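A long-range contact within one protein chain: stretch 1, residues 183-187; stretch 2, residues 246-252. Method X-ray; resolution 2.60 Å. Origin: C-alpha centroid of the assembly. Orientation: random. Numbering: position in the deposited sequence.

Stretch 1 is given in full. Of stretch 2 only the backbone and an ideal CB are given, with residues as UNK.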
ATOM      1  N   ASN A 183      17.990  11.972  -6.085  1.00 40.80           N
ATOM      2  CA  ASN A 183      17.082  12.498  -7.077  1.00 43.57           C
ATOM      3  C   ASN A 183      16.761  11.509  -8.206  1.00 49.11           C
ATOM      4  O   ASN A 183      17.676  11.010  -8.900  1.00 48.83           O
ATOM      5  CB  ASN A 183      17.655  13.770  -7.686  1.00 41.96           C
ATOM      6  CG  ASN A 183      16.644  14.497  -8.524  1.00 43.10           C
ATOM      7  OD1 ASN A 183      15.554  14.832  -8.043  1.00 39.74           O
ATOM      8  ND2 ASN A 183      16.978  14.725  -9.803  1.00 46.11           N
ATOM      9  N   SER A 184      15.451  11.266  -8.376  1.00 48.15           N
ATOM     10  CA  SER A 184      14.900  10.324  -9.353  1.00 44.40           C
ATOM     11  C   SER A 184      13.382  10.536  -9.432  1.00 46.36           C
ATOM     12  O   SER A 184      12.728  10.893  -8.434  1.00 43.69           O
ATOM     13  CB  SER A 184      15.194   8.873  -8.941  1.00 44.60           C
ATOM     14  OG  SER A 184      14.495   7.893  -9.710  1.00 43.46           O
ATOM     15  N   PRO A 185      12.800  10.294 -10.612  1.00 41.64           N
ATOM     16  CA  PRO A 185      11.399  10.551 -10.730  1.00 41.51           C
ATOM     17  C   PRO A 185      10.578   9.913  -9.576  1.00 44.61           C
ATOM     18  O   PRO A 185      10.794   8.744  -9.244  1.00 39.34           O
ATOM     19  CB  PRO A 185      11.089   9.931 -12.080  1.00 40.74           C
ATOM     20  CG  PRO A 185      12.342  10.141 -12.852  1.00 38.28           C
ATOM     21  CD  PRO A 185      13.348   9.737 -11.859  1.00 38.32           C
ATOM     22  N   GLY A 186       9.686  10.701  -8.949  1.00 43.74           N
ATOM     23  CA  GLY A 186       8.898  10.246  -7.806  1.00 41.54           C
ATOM     24  C   GLY A 186       9.680   9.879  -6.542  1.00 40.62           C
ATOM     25  O   GLY A 186       9.120   9.420  -5.549  1.00 37.25           O
ATOM     26  N   PHE A 187      10.977  10.073  -6.550  1.00 41.54           N
ATOM     27  CA  PHE A 187      11.733   9.836  -5.338  1.00 45.97           C
ATOM     28  C   PHE A 187      11.358   8.466  -4.790  1.00 44.70           C
ATOM     29  O   PHE A 187      11.427   7.488  -5.520  1.00 45.18           O
ATOM     30  CB  PHE A 187      11.504  10.989  -4.357  1.00 47.73           C
ATOM     31  CG  PHE A 187      11.586  12.340  -5.020  1.00 53.37           C
ATOM     32  CD1 PHE A 187      12.534  12.578  -6.018  1.00 52.32           C
ATOM     33  CD2 PHE A 187      10.697  13.361  -4.682  1.00 56.43           C
ATOM     34  CE1 PHE A 187      12.592  13.799  -6.659  1.00 54.93           C
ATOM     35  CE2 PHE A 187      10.751  14.589  -5.325  1.00 54.69           C
ATOM     36  CZ  PHE A 187      11.695  14.807  -6.311  1.00 55.87           C
ATOM     37  N   UNK A 246       4.801  11.854 -15.514  1.00 40.42           N
ATOM     38  CA  UNK A 246       6.195  12.135 -15.194  1.00 40.56           C
ATOM     39  C   UNK A 246       7.060  10.877 -15.171  1.00 37.69           C
ATOM     40  O   UNK A 246       8.175  10.840 -15.709  1.00 34.77           O
ATOM     41  CB  UNK A 246       6.282  12.843 -13.840  1.00 40.56           C
ATOM     42  N   UNK A 247       6.548   9.835 -14.542  1.00 37.46           N
ATOM     43  CA  UNK A 247       7.292   8.603 -14.494  1.00 38.22           C
ATOM     44  C   UNK A 247       7.555   8.054 -15.909  1.00 41.30           C
ATOM     45  O   UNK A 247       8.709   7.765 -16.238  1.00 38.93           O
ATOM     46  CB  UNK A 247       6.538   7.575 -13.649  1.00 38.22           C
ATOM     47  N   UNK A 248       6.509   7.930 -16.737  1.00 41.60           N
ATOM     48  CA  UNK A 248       6.653   7.473 -18.146  1.00 43.12           C
ATOM     49  C   UNK A 248       7.604   8.375 -18.938  1.00 38.43           C
ATOM     50  O   UNK A 248       8.445   7.918 -19.709  1.00 41.15           O
ATOM     51  CB  UNK A 248       5.288   7.441 -18.837  1.00 43.12           C
ATOM     52  N   UNK A 249       7.489   9.663 -18.729  1.00 37.31           N
ATOM     53  CA  UNK A 249       8.244  10.590 -19.530  1.00 39.69           C
ATOM     54  C   UNK A 249       9.687  10.654 -19.075  1.00 39.82           C
ATOM     55  O   UNK A 249      10.561  10.667 -19.908  1.00 37.40           O
ATOM     56  CB  UNK A 249       7.606  11.980 -19.479  1.00 39.69           C
ATOM     57  N   UNK A 250       9.934  10.680 -17.761  1.00 48.03           N
ATOM     58  CA  UNK A 250      11.310  10.805 -17.229  1.00 49.96           C
ATOM     59  C   UNK A 250      12.063   9.482 -17.365  1.00 45.43           C
ATOM     60  O   UNK A 250      13.165   9.476 -17.870  1.00 46.04           O
ATOM     61  CB  UNK A 250      11.285  11.241 -15.763  1.00 49.96           C
ATOM     62  N   UNK A 251      11.439   8.368 -16.987  1.00 43.17           N
ATOM     63  CA  UNK A 251      12.020   7.034 -17.205  1.00 44.28           C
ATOM     64  C   UNK A 251      12.037   6.558 -18.643  1.00 45.46           C
ATOM     65  O   UNK A 251      12.853   5.661 -18.976  1.00 44.81           O
ATOM     66  CB  UNK A 251      11.252   6.007 -16.370  1.00 44.28           C
ATOM     67  N   UNK A 252      11.157   7.156 -19.460  1.00 40.05           N
ATOM     68  CA  UNK A 252      10.982   6.776 -20.863  1.00 43.93           C
ATOM     69  C   UNK A 252      10.667   5.307 -20.982  1.00 43.12           C
ATOM     70  O   UNK A 252      11.279   4.624 -21.801  1.00 46.92           O
ATOM     71  CB  UNK A 252      12.232   7.110 -21.679  1.00 43.93           C
TER

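Stretch 1 offers the helix a small, mostly apolar knob. A type II turn from Ser184 to Phe187, closed by the hydrogen bond from Phe187 N to Ser184 O at 2.7 Å, lifts the Pro185 ring toward the helix, while Phe187 turns its side chain away. Apart from the Ser184 hydroxyl and the backbone carbonyl of Pro185, little near the helix is polar, so the rule to expect is packing around a proline.

Position 246 is helical, and its CA-to-CB bond points toward stretch 1, yet nothing of that stretch lies within 5.5 Å of the ideal CB. Much could be placed here, and a short apolar chain would reach the margin without crowding it. The deposited residue is Val246, with chi1 t; Val246 CG1 is 4.6 Å from Pro185 CB, too far for a contact. Its carbonyl serves the helix, Val246 O accepting from N of position 250 at 2.7 Å.

Position 247 has the CA nearest to a CA of stretch 1, 5.9 Å from Pro185 CA. The CA-to-CB bond points sideways, and the ideal CB is 5.4 Å from Pro185 CB, leaving room for a medium apolar chain that bends inward: leucine, methionine or isoleucine. It is Leu247, with chi1 m and chi2 t. The end of the chain comes nearer than its root, bringing CD2 to 3.7 Å from Pro185 CB. Leu247 CD2 also lies 4.0 Å from Gly186 N, beside the turn. At Gly186 the positive phi favours glycine by itself, and an ideal CB there would sit a tight 3.4 Å from Leu247 CD2.

Positions 248 and 249 are out of reach of stretch 1, which imposes no choice on them beyond compatibility with a helix. They are Tyr248 and Thr249.

Position 250 points its CA-to-CB bond toward stretch 1, and the ideal CB is already a tight 3.3 Å from Pro185 CG. Alanine would suit, as would a longer chain able to leave the proline after CB; no charged partner in stretch 1 calls for an acid. The residue is Glu250, m at both chi1 and chi2. Its CB meets Pro185 CG at 3.3 Å, and the end of the side chain leads away, so the contact uses the aliphatic root and not the carboxylate.

Position 251, still helical, points sideways, with no atom of stretch 1 within 5.5 Å of the ideal CB. A short side chain would fall short, whereas a long apolar or aromatic one could swing back to the proline. Phe251 does so with chi1 m, its end coming nearer. Pro185 CG lies over one face of the ring, 4.1 Å from the centroid and 15° off the normal, a CH-pi contact, while Pro185 CD approaches Phe251 CZ at 3.7 Å. Ser184 OG is also 3.7 Å from Phe251 CZ, without a hydrogen bond.

Position 252 leaves helical phi/psi with positive phi, where glycine or asparagine would be comfortable. It is Ala252, out of reach of stretch 1.

Stretch 2, residues 246-252: VLYTEFA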
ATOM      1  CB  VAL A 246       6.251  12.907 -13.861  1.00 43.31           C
ATOM      2  CG1 VAL A 246       7.574  12.713 -13.138  1.00 46.60           C
ATOM      3  CG2 VAL A 246       5.989  14.378 -14.144  1.00 43.16           C
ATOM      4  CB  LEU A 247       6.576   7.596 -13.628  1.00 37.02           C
ATOM      5  CG  LEU A 247       6.512   7.934 -12.131  1.00 38.61           C
ATOM      6  CD1 LEU A 247       5.798   6.807 -11.397  1.00 41.53           C
ATOM      7  CD2 LEU A 247       7.862   8.143 -11.479  1.00 39.06           C
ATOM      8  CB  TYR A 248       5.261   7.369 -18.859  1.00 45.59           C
ATOM      9  CG  TYR A 248       5.312   7.056 -20.360  1.00 44.32           C
ATOM     10  CD1 TYR A 248       5.920   5.899 -20.827  1.00 43.16           C
ATOM     11  CD2 TYR A 248       4.753   7.923 -21.307  1.00 43.33           C
ATOM     12  CE1 TYR A 248       5.995   5.614 -22.193  1.00 45.50           C
ATOM     13  CE2 TYR A 248       4.819   7.640 -22.675  1.00 44.96           C
ATOM     14  CZ  TYR A 248       5.445   6.488 -23.123  1.00 42.99           C
ATOM     15  OH  TYR A 248       5.512   6.198 -24.478  1.00 37.28           O
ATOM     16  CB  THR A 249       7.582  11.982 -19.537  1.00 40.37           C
ATOM     17  OG1 THR A 249       6.230  11.827 -19.951  1.00 36.67           O
ATOM     18  CG2 THR A 249       8.265  12.907 -20.536  1.00 44.16           C
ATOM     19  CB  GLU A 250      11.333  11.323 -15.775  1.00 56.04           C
ATOM     20  CG  GLU A 250      10.784  12.751 -15.546  1.00 61.74           C
ATOM     21  CD  GLU A 250      11.416  13.841 -16.438  1.00 69.92           C
ATOM     22  OE1 GLU A 250      12.563  13.642 -16.921  1.00 74.17           O
ATOM     23  OE2 GLU A 250      10.764  14.904 -16.665  1.00 65.93           O
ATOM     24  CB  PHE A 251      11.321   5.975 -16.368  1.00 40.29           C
ATOM     25  CG  PHE A 251      11.712   6.023 -14.943  1.00 44.57           C
ATOM     26  CD1 PHE A 251      13.052   5.942 -14.591  1.00 46.84           C
ATOM     27  CD2 PHE A 251      10.751   6.169 -13.943  1.00 48.19           C
ATOM     28  CE1 PHE A 251      13.426   6.005 -13.266  1.00 52.39           C
ATOM     29  CE2 PHE A 251      11.113   6.231 -12.611  1.00 48.38           C
ATOM     30  CZ  PHE A 251      12.459   6.154 -12.272  1.00 54.51           C
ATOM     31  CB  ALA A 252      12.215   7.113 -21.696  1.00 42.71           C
TER
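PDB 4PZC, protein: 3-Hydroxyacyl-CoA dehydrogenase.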